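Local coordinates for protein endo-1,4-beta-xylanase C (Paenibacillus barcinonensis, PDB 4XUR) that hydrolyses internal beta-1,4-xylosidic linkages of xylan and is represented here by its second CBM22 domain, a xylan-binding module, at residues S46-T52 / P163-D167; V76-A82 / V166-T172; S54-T58 / V156-I162. All coordinates share one frame; numbering follows the deposited sequence.

Contact 1 (S46-T52 / P163-D167). With CA (calcium ion), chain G.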
loop_
_atom_site.group_PDB
_atom_site.type_symbol
_atom_site.label_atom_id
_atom_site.label_comp_id
_atom_site.label_asym_id
_atom_site.label_seq_id
_atom_site.Cartn_x
_atom_site.Cartn_y
_atom_site.Cartn_z
ATOM N N SER A 46 5.385 -18.010 -0.596
ATOM C CA SER A 46 6.723 -17.728 -0.085
ATOM C C SER A 46 6.692 -17.671 1.410
ATOM O O SER A 46 5.634 -17.829 2.011
ATOM C CB SER A 46 7.266 -16.425 -0.655
ATOM O OG SER A 46 6.390 -15.292 -0.399
ATOM N N ASN A 47 7.846 -17.403 1.996
ATOM C CA ASN A 47 8.015 -17.441 3.422
ATOM C C ASN A 47 7.954 -16.112 4.135
ATOM O O ASN A 47 7.809 -16.063 5.374
ATOM C CB ASN A 47 9.354 -18.157 3.753
ATOM C CG ASN A 47 9.478 -18.516 5.238
ATOM O OD1 ASN A 47 8.617 -19.194 5.805
ATOM N ND2 ASN A 47 10.563 -18.058 5.872
ATOM N N ARG A 48 8.043 -15.005 3.397
ATOM C CA ARG A 48 8.093 -13.693 4.035
ATOM C C ARG A 48 7.165 -12.686 3.360
ATOM O O ARG A 48 6.915 -12.767 2.142
ATOM C CB ARG A 48 9.526 -13.162 4.073
ATOM C CG ARG A 48 10.485 -14.151 4.770
ATOM C CD ARG A 48 11.750 -13.551 5.270
ATOM N NE ARG A 48 12.678 -14.610 5.712
ATOM C CZ ARG A 48 13.938 -14.411 6.074
ATOM N NH1 ARG A 48 14.448 -13.198 6.103
ATOM N NH2 ARG A 48 14.673 -15.452 6.438
ATOM N N SER A 49 6.674 -11.757 4.177
ATOM C CA SER A 49 5.738 -10.714 3.685
ATOM C C SER A 49 5.724 -9.595 4.675
ATOM O O SER A 49 6.367 -9.643 5.690
ATOM C CB SER A 49 4.369 -11.343 3.463
ATOM O OG SER A 49 3.793 -11.782 4.682
ATOM N N LEU A 50 4.972 -8.512 4.377
ATOM C CA LEU A 50 4.988 -7.358 5.214
ATOM C C LEU A 50 3.683 -7.257 5.940
ATOM O O LEU A 50 2.639 -7.053 5.335
ATOM C CB LEU A 50 5.179 -6.096 4.333
ATOM C CG LEU A 50 5.230 -4.776 5.126
ATOM C CD1 LEU A 50 6.299 -4.810 6.197
ATOM C CD2 LEU A 50 5.424 -3.647 4.117
ATOM N N LYS A 51 3.726 -7.429 7.287
ATOM C CA LYS A 51 2.579 -7.337 8.126
ATOM C C LYS A 51 2.432 -5.953 8.688
ATOM O O LYS A 51 3.390 -5.422 9.231
ATOM C CB LYS A 51 2.632 -8.344 9.267
ATOM C CG LYS A 51 1.323 -8.411 10.095
ATOM C CD LYS A 51 1.423 -9.376 11.305
ATOM C CE LYS A 51 -0.001 -9.595 11.884
ATOM N NZ LYS A 51 -0.163 -10.867 12.630
ATOM N N THR A 52 1.245 -5.384 8.560
ATOM C CA THR A 52 0.917 -4.130 9.248
ATOM C C THR A 52 -0.116 -4.461 10.341
ATOM O O THR A 52 -1.143 -5.067 10.085
ATOM C CB THR A 52 0.322 -3.058 8.275
ATOM O OG1 THR A 52 1.244 -2.863 7.202
ATOM C CG2 THR A 52 0.038 -1.784 9.027
ATOM N N PRO A 163 -5.350 -6.110 11.276
ATOM C CA PRO A 163 -4.025 -6.234 10.678
ATOM C C PRO A 163 -4.083 -6.961 9.347
ATOM O O PRO A 163 -5.032 -7.724 9.092
ATOM C CB PRO A 163 -3.248 -7.081 11.695
ATOM C CG PRO A 163 -4.314 -7.937 12.329
ATOM C CD PRO A 163 -5.559 -7.075 12.395
ATOM N N PHE A 164 -3.108 -6.733 8.464
ATOM C CA PHE A 164 -3.074 -7.402 7.183
ATOM C C PHE A 164 -1.647 -7.425 6.592
ATOM O O PHE A 164 -0.782 -6.712 7.033
ATOM C CB PHE A 164 -4.064 -6.800 6.169
ATOM C CG PHE A 164 -3.762 -5.374 5.751
ATOM C CD1 PHE A 164 -2.863 -5.125 4.764
ATOM C CD2 PHE A 164 -4.403 -4.326 6.366
ATOM C CE1 PHE A 164 -2.594 -3.810 4.396
ATOM C CE2 PHE A 164 -4.171 -3.016 5.975
ATOM C CZ PHE A 164 -3.240 -2.789 4.981
ATOM N N TYR A 165 -1.481 -8.317 5.639
ATOM C CA TYR A 165 -0.207 -8.625 4.979
ATOM C C TYR A 165 -0.233 -8.129 3.562
ATOM O O TYR A 165 -1.264 -8.188 2.916
ATOM C CB TYR A 165 0.032 -10.158 4.931
ATOM C CG TYR A 165 -0.029 -10.805 6.321
ATOM C CD1 TYR A 165 -1.269 -11.155 6.885
ATOM C CD2 TYR A 165 1.132 -10.964 7.066
ATOM C CE1 TYR A 165 -1.326 -11.741 8.183
ATOM C CE2 TYR A 165 1.104 -11.513 8.353
ATOM C CZ TYR A 165 -0.147 -11.921 8.879
ATOM O OH TYR A 165 -0.193 -12.459 10.146
ATOM N N VAL A 166 0.910 -7.632 3.080
ATOM C CA VAL A 166 1.111 -7.456 1.638
ATOM C C VAL A 166 2.401 -8.138 1.164
ATOM O O VAL A 166 3.305 -8.337 1.975
ATOM C CB VAL A 166 1.193 -5.964 1.171
ATOM C CG1 VAL A 166 -0.096 -5.218 1.530
ATOM C CG2 VAL A 166 2.387 -5.248 1.752
ATOM N N ASP A 167 2.440 -8.520 -0.091
ATOM C CA ASP A 167 3.582 -9.224 -0.692
ATOM C C ASP A 167 3.603 -9.032 -2.211
ATOM O O ASP A 167 2.621 -8.616 -2.819
ATOM C CB ASP A 167 3.508 -10.737 -0.347
ATOM C CG ASP A 167 4.829 -11.439 -0.383
ATOM O OD1 ASP A 167 5.925 -10.812 -0.499
ATOM O OD2 ASP A 167 4.774 -12.683 -0.233
HETATM CA CA CA G . 7.296 -12.840 -0.137
HETATM O O HOH W 1 0.812 -4.959 5.362
HETATM O O HOH W 2 7.383 -13.405 -2.264
#

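Contact 2 (V76-A82 / V166-T172). With CA (calcium ion), chain G.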
loop_
_atom_site.group_PDB
_atom_site.type_symbol
_atom_site.label_atom_id
_atom_site.label_comp_id
_atom_site.label_asym_id
_atom_site.label_seq_id
_atom_site.Cartn_x
_atom_site.Cartn_y
_atom_site.Cartn_z
ATOM N N VAL A 76 2.299 3.717 -15.728
ATOM C CA VAL A 76 2.905 2.532 -15.231
ATOM C C VAL A 76 1.814 1.593 -14.678
ATOM O O VAL A 76 0.715 2.014 -14.442
ATOM C CB VAL A 76 4.030 2.827 -14.214
ATOM C CG1 VAL A 76 5.124 3.647 -14.840
ATOM C CG2 VAL A 76 3.516 3.563 -12.972
ATOM N N HIS A 77 2.148 0.302 -14.525
ATOM C CA HIS A 77 1.213 -0.658 -13.946
ATOM C C HIS A 77 1.687 -1.059 -12.563
ATOM O O HIS A 77 2.832 -1.466 -12.422
ATOM C CB HIS A 77 1.080 -1.898 -14.836
ATOM C CG HIS A 77 -0.098 -2.752 -14.482
ATOM N ND1 HIS A 77 -1.387 -2.358 -14.704
ATOM C CD2 HIS A 77 -0.167 -3.997 -13.937
ATOM C CE1 HIS A 77 -2.224 -3.314 -14.303
ATOM N NE2 HIS A 77 -1.505 -4.314 -13.837
ATOM N N ILE A 78 0.826 -0.873 -11.564
ATOM C CA ILE A 78 1.145 -1.281 -10.193
ATOM C C ILE A 78 0.281 -2.443 -9.772
ATOM O O ILE A 78 -0.961 -2.442 -9.947
ATOM C CB ILE A 78 0.972 -0.148 -9.174
ATOM C CG1 ILE A 78 1.798 1.040 -9.576
ATOM C CG2 ILE A 78 1.346 -0.643 -7.787
ATOM C CD1 ILE A 78 2.027 2.075 -8.457
ATOM N N SER A 79 0.922 -3.386 -9.141
ATOM C CA SER A 79 0.210 -4.534 -8.498
ATOM C C SER A 79 0.820 -4.956 -7.191
ATOM O O SER A 79 1.964 -4.664 -6.878
ATOM C CB SER A 79 0.220 -5.716 -9.440
ATOM O OG SER A 79 1.570 -6.173 -9.685
ATOM N N PHE A 80 -0.008 -5.654 -6.379
ATOM C CA PHE A 80 0.456 -6.287 -5.134
ATOM C C PHE A 80 -0.564 -7.288 -4.658
ATOM O O PHE A 80 -1.686 -7.234 -5.070
ATOM C CB PHE A 80 0.785 -5.275 -4.024
ATOM C CG PHE A 80 -0.387 -4.548 -3.412
ATOM C CD1 PHE A 80 -0.806 -3.308 -3.918
ATOM C CD2 PHE A 80 -1.003 -5.022 -2.236
ATOM C CE1 PHE A 80 -1.821 -2.579 -3.285
ATOM C CE2 PHE A 80 -2.025 -4.321 -1.627
ATOM C CZ PHE A 80 -2.424 -3.097 -2.151
ATOM N N TRP A 81 -0.120 -8.184 -3.764
ATOM C CA TRP A 81 -0.992 -9.203 -3.138
ATOM C C TRP A 81 -1.200 -8.877 -1.727
ATOM O O TRP A 81 -0.271 -8.423 -1.040
ATOM C CB TRP A 81 -0.360 -10.568 -3.274
ATOM C CG TRP A 81 -0.282 -11.039 -4.723
ATOM C CD1 TRP A 81 0.643 -10.678 -5.639
ATOM C CD2 TRP A 81 -1.131 -11.995 -5.364
ATOM N NE1 TRP A 81 0.391 -11.264 -6.840
ATOM C CE2 TRP A 81 -0.708 -12.070 -6.713
ATOM C CE3 TRP A 81 -2.262 -12.686 -4.975
ATOM C CZ2 TRP A 81 -1.320 -12.924 -7.632
ATOM C CZ3 TRP A 81 -2.870 -13.528 -5.901
ATOM C CH2 TRP A 81 -2.423 -13.605 -7.209
ATOM N N ALA A 82 -2.418 -9.093 -1.245
ATOM C CA ALA A 82 -2.770 -8.759 0.138
ATOM C C ALA A 82 -3.552 -9.892 0.742
ATOM O O ALA A 82 -4.227 -10.649 -0.005
ATOM C CB ALA A 82 -3.562 -7.465 0.203
ATOM N N VAL A 166 0.910 -7.632 3.080
ATOM C CA VAL A 166 1.111 -7.456 1.638
ATOM C C VAL A 166 2.401 -8.138 1.164
ATOM O O VAL A 166 3.305 -8.337 1.975
ATOM C CB VAL A 166 1.193 -5.964 1.171
ATOM C CG1 VAL A 166 -0.096 -5.218 1.530
ATOM C CG2 VAL A 166 2.387 -5.248 1.752
ATOM N N ASP A 167 2.440 -8.520 -0.091
ATOM C CA ASP A 167 3.582 -9.224 -0.692
ATOM C C ASP A 167 3.603 -9.032 -2.211
ATOM O O ASP A 167 2.621 -8.616 -2.819
ATOM C CB ASP A 167 3.508 -10.737 -0.347
ATOM C CG ASP A 167 4.829 -11.439 -0.383
ATOM O OD1 ASP A 167 5.925 -10.812 -0.499
ATOM O OD2 ASP A 167 4.774 -12.683 -0.233
ATOM N N ASP A 168 4.752 -9.315 -2.820
ATOM C CA ASP A 168 4.904 -9.351 -4.288
ATOM C C ASP A 168 4.408 -8.044 -4.968
ATOM O O ASP A 168 3.597 -8.082 -5.914
ATOM C CB ASP A 168 4.231 -10.594 -4.887
ATOM C CG ASP A 168 5.000 -11.887 -4.578
ATOM O OD1 ASP A 168 6.238 -11.837 -4.265
ATOM O OD2 ASP A 168 4.356 -12.969 -4.613
ATOM N N VAL A 169 4.887 -6.927 -4.456
ATOM C CA VAL A 169 4.568 -5.599 -4.982
ATOM C C VAL A 169 5.449 -5.403 -6.209
ATOM O O VAL A 169 6.669 -5.650 -6.157
ATOM C CB VAL A 169 4.906 -4.488 -3.980
ATOM C CG1 VAL A 169 4.526 -3.158 -4.583
ATOM C CG2 VAL A 169 4.156 -4.682 -2.670
ATOM N N GLN A 170 4.837 -5.010 -7.313
ATOM C CA GLN A 170 5.550 -4.826 -8.541
ATOM C C GLN A 170 5.026 -3.617 -9.275
ATOM O O GLN A 170 3.825 -3.373 -9.312
ATOM C CB GLN A 170 5.419 -6.086 -9.384
ATOM C CG GLN A 170 6.277 -6.105 -10.638
ATOM C CD GLN A 170 6.329 -7.509 -11.277
ATOM O OE1 GLN A 170 6.898 -8.412 -10.711
ATOM N NE2 GLN A 170 5.720 -7.669 -12.460
ATOM N N ILE A 171 5.946 -2.842 -9.892
ATOM C CA ILE A 171 5.544 -1.811 -10.825
ATOM C C ILE A 171 6.231 -2.061 -12.198
ATOM O O ILE A 171 7.386 -2.384 -12.232
ATOM C CB ILE A 171 5.980 -0.406 -10.368
ATOM C CG1 ILE A 171 5.399 -0.108 -8.960
ATOM C CG2 ILE A 171 5.537 0.628 -11.351
ATOM C CD1 ILE A 171 5.773 1.229 -8.313
ATOM N N THR A 172 5.516 -1.923 -13.283
ATOM C CA THR A 172 6.047 -2.238 -14.555
ATOM C C THR A 172 5.699 -1.174 -15.562
ATOM O O THR A 172 4.740 -0.486 -15.438
ATOM C CB THR A 172 5.577 -3.640 -15.009
ATOM O OG1 THR A 172 4.167 -3.693 -14.921
ATOM C CG2 THR A 172 6.164 -4.751 -14.098
HETATM CA CA CA G . 7.296 -12.840 -0.137
HETATM O O HOH W 3 2.235 -8.460 -8.137
HETATM O O HOH W 2 7.383 -13.405 -2.264
#

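Contact 3 (S54-T58 / V156-I162)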
loop_
_atom_site.group_PDB
_atom_site.type_symbol
_atom_site.label_atom_id
_atom_site.label_comp_id
_atom_site.label_asym_id
_atom_site.label_seq_id
_atom_site.Cartn_x
_atom_site.Cartn_y
_atom_site.Cartn_z
ATOM N N SER A 54 -1.450 -3.100 14.715
ATOM C CA SER A 54 -1.617 -1.940 15.609
ATOM C C SER A 54 -2.232 -0.766 14.841
ATOM O O SER A 54 -1.893 0.392 15.124
ATOM C CB SER A 54 -0.293 -1.493 16.254
ATOM O OG SER A 54 0.218 -2.492 17.109
ATOM N N ARG A 55 -3.140 -1.064 13.909
ATOM C CA ARG A 55 -3.845 -0.050 13.142
ATOM C C ARG A 55 -4.980 0.519 14.015
ATOM O O ARG A 55 -5.705 -0.231 14.634
ATOM C CB ARG A 55 -4.389 -0.631 11.830
ATOM C CG ARG A 55 -3.345 -1.334 10.936
ATOM C CD ARG A 55 -3.992 -2.019 9.704
ATOM N NE ARG A 55 -4.639 -1.019 8.799
ATOM C CZ ARG A 55 -5.909 -1.041 8.413
ATOM N NH1 ARG A 55 -6.738 -1.971 8.793
ATOM N NH2 ARG A 55 -6.389 -0.046 7.615
ATOM N N SER A 56 -5.086 1.831 14.054
ATOM C CA SER A 56 -6.207 2.469 14.815
ATOM C C SER A 56 -6.846 3.572 13.951
ATOM O O SER A 56 -7.577 4.446 14.476
ATOM C CB SER A 56 -5.694 3.019 16.137
ATOM O OG SER A 56 -4.750 4.049 16.031
ATOM N N GLU A 57 -6.573 3.530 12.655
ATOM C CA GLU A 57 -7.295 4.312 11.677
ATOM C C GLU A 57 -7.406 3.505 10.372
ATOM O O GLU A 57 -6.634 2.553 10.129
ATOM C CB GLU A 57 -6.579 5.650 11.403
ATOM C CG GLU A 57 -6.293 6.563 12.578
ATOM C CD GLU A 57 -7.520 7.221 13.211
ATOM O OE1 GLU A 57 -8.625 7.153 12.668
ATOM O OE2 GLU A 57 -7.358 7.800 14.338
ATOM N N THR A 58 -8.406 3.835 9.546
ATOM C CA THR A 58 -8.595 3.125 8.275
ATOM C C THR A 58 -7.393 3.409 7.413
ATOM O O THR A 58 -6.997 2.570 6.605
ATOM C CB THR A 58 -9.831 3.627 7.449
ATOM O OG1 THR A 58 -9.676 5.032 7.185
ATOM C CG2 THR A 58 -11.134 3.374 8.180
ATOM N N VAL A 156 -14.613 5.016 13.082
ATOM C CA VAL A 156 -13.716 3.839 12.792
ATOM C C VAL A 156 -14.109 2.692 13.718
ATOM O O VAL A 156 -14.398 2.905 14.909
ATOM C CB VAL A 156 -12.220 4.230 12.964
ATOM C CG1 VAL A 156 -11.310 3.026 12.773
ATOM C CG2 VAL A 156 -11.861 5.298 11.956
ATOM N N THR A 157 -14.083 1.484 13.202
ATOM C CA THR A 157 -14.456 0.281 13.993
ATOM C C THR A 157 -13.315 -0.745 14.039
ATOM O O THR A 157 -12.276 -0.558 13.444
ATOM C CB THR A 157 -15.649 -0.433 13.349
ATOM O OG1 THR A 157 -15.256 -0.886 12.051
ATOM C CG2 THR A 157 -16.798 0.510 13.187
ATOM N N GLU A 158 -13.536 -1.798 14.790
ATOM C CA GLU A 158 -12.660 -2.970 14.789
ATOM C C GLU A 158 -12.405 -3.607 13.442
ATOM O O GLU A 158 -11.226 -3.930 13.114
ATOM C CB GLU A 158 -13.305 -4.034 15.634
ATOM C CG GLU A 158 -12.677 -5.447 15.467
ATOM C CD GLU A 158 -12.937 -6.360 16.628
ATOM O OE1 GLU A 158 -12.223 -7.404 16.717
ATOM O OE2 GLU A 158 -13.781 -6.067 17.489
ATOM N N THR A 159 -13.460 -3.866 12.688
ATOM C CA THR A 159 -13.395 -4.567 11.410
ATOM C C THR A 159 -12.581 -3.742 10.412
ATOM O O THR A 159 -11.879 -4.288 9.561
ATOM C CB THR A 159 -14.806 -4.824 10.824
ATOM O OG1 THR A 159 -15.629 -3.658 10.976
ATOM C CG2 THR A 159 -15.492 -5.952 11.551
ATOM N N ASP A 160 -12.682 -2.426 10.523
ATOM C CA ASP A 160 -11.909 -1.501 9.688
ATOM C C ASP A 160 -10.414 -1.552 9.916
ATOM O O ASP A 160 -9.620 -1.268 8.973
ATOM C CB ASP A 160 -12.315 -0.033 9.973
ATOM C CG ASP A 160 -13.698 0.296 9.494
ATOM O OD1 ASP A 160 -14.144 -0.099 8.385
ATOM O OD2 ASP A 160 -14.360 1.027 10.257
ATOM N N THR A 161 -9.987 -1.897 11.139
ATOM C CA THR A 161 -8.596 -1.707 11.555
ATOM C C THR A 161 -7.850 -3.007 11.768
ATOM O O THR A 161 -6.883 -3.063 12.530
ATOM C CB THR A 161 -8.469 -0.752 12.779
ATOM O OG1 THR A 161 -9.243 -1.273 13.850
ATOM C CG2 THR A 161 -8.880 0.668 12.437
ATOM N N ILE A 162 -8.352 -4.081 11.168
ATOM C CA ILE A 162 -7.703 -5.331 11.277
ATOM C C ILE A 162 -6.285 -5.311 10.694
ATOM O O ILE A 162 -6.007 -4.568 9.732
ATOM C CB ILE A 162 -8.485 -6.494 10.577
ATOM C CG1 ILE A 162 -8.786 -6.133 9.127
ATOM C CG2 ILE A 162 -9.734 -6.830 11.356
ATOM C CD1 ILE A 162 -8.554 -7.293 8.210
HETATM O O HOH W 4 -4.257 -3.680 13.041
HETATM O O HOH W 5 -6.745 -2.496 15.362
#

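Contact 1 (S46-T52 / P163-D167)
Tyr165 and Lys51, which lose more surface here than any other residue, stand side by side on one face of the sheet as an antiparallel non-hydrogen-bonded pair. Lys51 leaves the backbone with CG trans to its own N (chi1 -172°) and stays extended, so its methylenes run along the CD2-CE2 side of the phenol; Lys51 CG lies 3.6 Å from Tyr165 CE2. At the far end Lys51 NZ donates to Tyr165 OH over 3.0 Å, and Lys51 CE comes near Pro163 CB. The phenol oxygen thus holds the ammonium end, and the methylenes lie alongside CD2 and CE2.

Thr52, next in buried area, belongs to the other face with Leu50, Phe164 and Val166. Its N bonds almost straight to Phe164 O at 2.9 Å, and its carbonyl accepts from Phe164 N. Leu50 and Val166 exchange a second pair of backbone bonds, with Leu50 CB against Val166 CG2 at 3.9 Å. A water donates to Leu50 O and Phe164 O and accepts from Thr52 OG1, bridging the strands.

Beyond the Leu50-Val166 pair, calcium joins the two segments. Asp167 binds it through both carboxylate oxygens, 2.5 Å each from OD1 and OD2, Arg48 through its carbonyl at 2.3 Å, and Ser46 through OG at 2.6 Å. A water, Asp19 O and Glu21 OE2 complete the site, while His44 N bonds Asp167 OD2 and His44 O pairs with Ser46 OG.

In the antiparallel sheet of this beta-sandwich, strand 48-53 lies between strands 35-40 and 164-173. Val39 and Glu37 bond its other edge through Ser49 and Lys51, and strand 75-83 flanks 164-173 beyond, with Met83 bonding Tyr165.

Contact 2 (V76-A82 / V166-T172)
Strands 76-82 and 166-172 run antiparallel at 157°, their axes 4.7 Å apart at the closest, with hydrogen-bonded pairs His77-Thr172, Ser79-Gln170 and Trp81-Asp167. On the buried face Ile78 and Ile171 run alongside each other in the same direction, CG1 to CG1 at 3.8 Å and CD1 to CD1 at the same distance. Val76 meets Ile171 CG2 at an angle. Phe80 CB lies 3.7 Å from Val169 CG2; the first torsion of Phe80 (chi1 70°) swings the CD2-CE2 side of the ring to Val166 CG1, and Phe80 CE2 and that methyl are 3.8 Å apart.

Between Ser79 and Trp81 the register slips by one residue, a beta bulge. Asp168 carries positive phi and psi, and with Val169 it faces Ala18 of strand 16-18 as a G1 bulge. The bulge falls directly after the calcium ligand Asp167, in the sheet of the CBM22 beta-sandwich that carries the metal. Asp168 OD1 accepts from a water bound to calcium, placing this residue in the second shell.

Trp81 points to the opposite face, and its indole stands nearly perpendicular (88°) to the Asp168 carboxylate, with Trp81 CD1 3.7 Å from Asp168 CB. Asp168 O lies at the indole edge, in its plane, and the ring also stacks with His44. A second water links Ser79 OG to Asp168 O, to which it donates over 2.6 Å. Towards the other end His77 CB packs on Thr172 OG1 at 3.6 Å, while the imidazole uses both nitrogens outside the pair, ND1 to Asp129 and NE2 to Glu127 on strand 124-131.

Contact 3 (S54-T58 / V156-I162)
This is a loop-to-loop contact at one end of the beta-sandwich, near the bound xylo-oligosaccharide, in which an arginine side chain binds the backbone of a turn. Arg55 NH1 donates to two carbonyls at once, to Ile162 O at 2.9 Å and to Asp160 O at 3.0 Å. Asp160 O is met in its carbonyl plane, on a lone pair, whereas Ile162 O is approached from 23° off its plane. Both oxygens lie at the guanidinium edge, somewhat tilted from its plane. Arg55 CD already lies 3.2 Å from Ile162 O, and the bend at chi3 (63°) then turns the guanidinium toward the two carbonyls. Arg55 NE bonds His60 O and NH2 bonds Thr148 OG1, so the guanidinium is fixed from several directions and its rotation is restricted.

Thr161 packs against the backbone of the other loop. Its CB lies 3.4 Å from Arg55 O, and its CG2 methyl lies 3.7 Å from Glu57 N. Two waters bridge the backbones: one accepts from Arg55 N and donates to Thr161 O, the other donates to both Arg55 O and Thr161 O. Further along, the side chains of Thr58 and Asp160 run alongside each other, CG2 to CB 4.0 Å; those of Glu57 and Val156 cross at about a right angle, with Val156 CG2 nearest Glu57 OE1. Asp160 OD2 takes Thr157 N on its anti side and Thr157 OG1 from above the carboxylate plane, two bonds within the 156-162 loop that tie Thr157 to Asp160. Thr58 N is buried here without a partner.

The loop at 54-58 links strand 48-53 to strand 63-65, the first strand of the other sheet; the loop at 156-162 connects strand 139-147 of that sheet back to strand 164-173.

How the contacts relate
Contacts 1 and 2 are buried and contact 3 only partly so. The first two share Val166 and Asp167 on strand 164-173, which lies between strands 48-53 and 75-83, and both reach the calcium ion and one of its waters. Backbone pairing dominates there; contact 1 adds calcium ligands from both of its segments, and contact 2 a bulge beside the site and more apolar packing. Contact 3 joins loops with an arginine, backbone carbonyls and waters, on the other side of the chain's centre from contact 2. It is nested within the loop closed by contact 1 and touches it where Phe164 CE2 meets Arg55 NE at 3.5 Å.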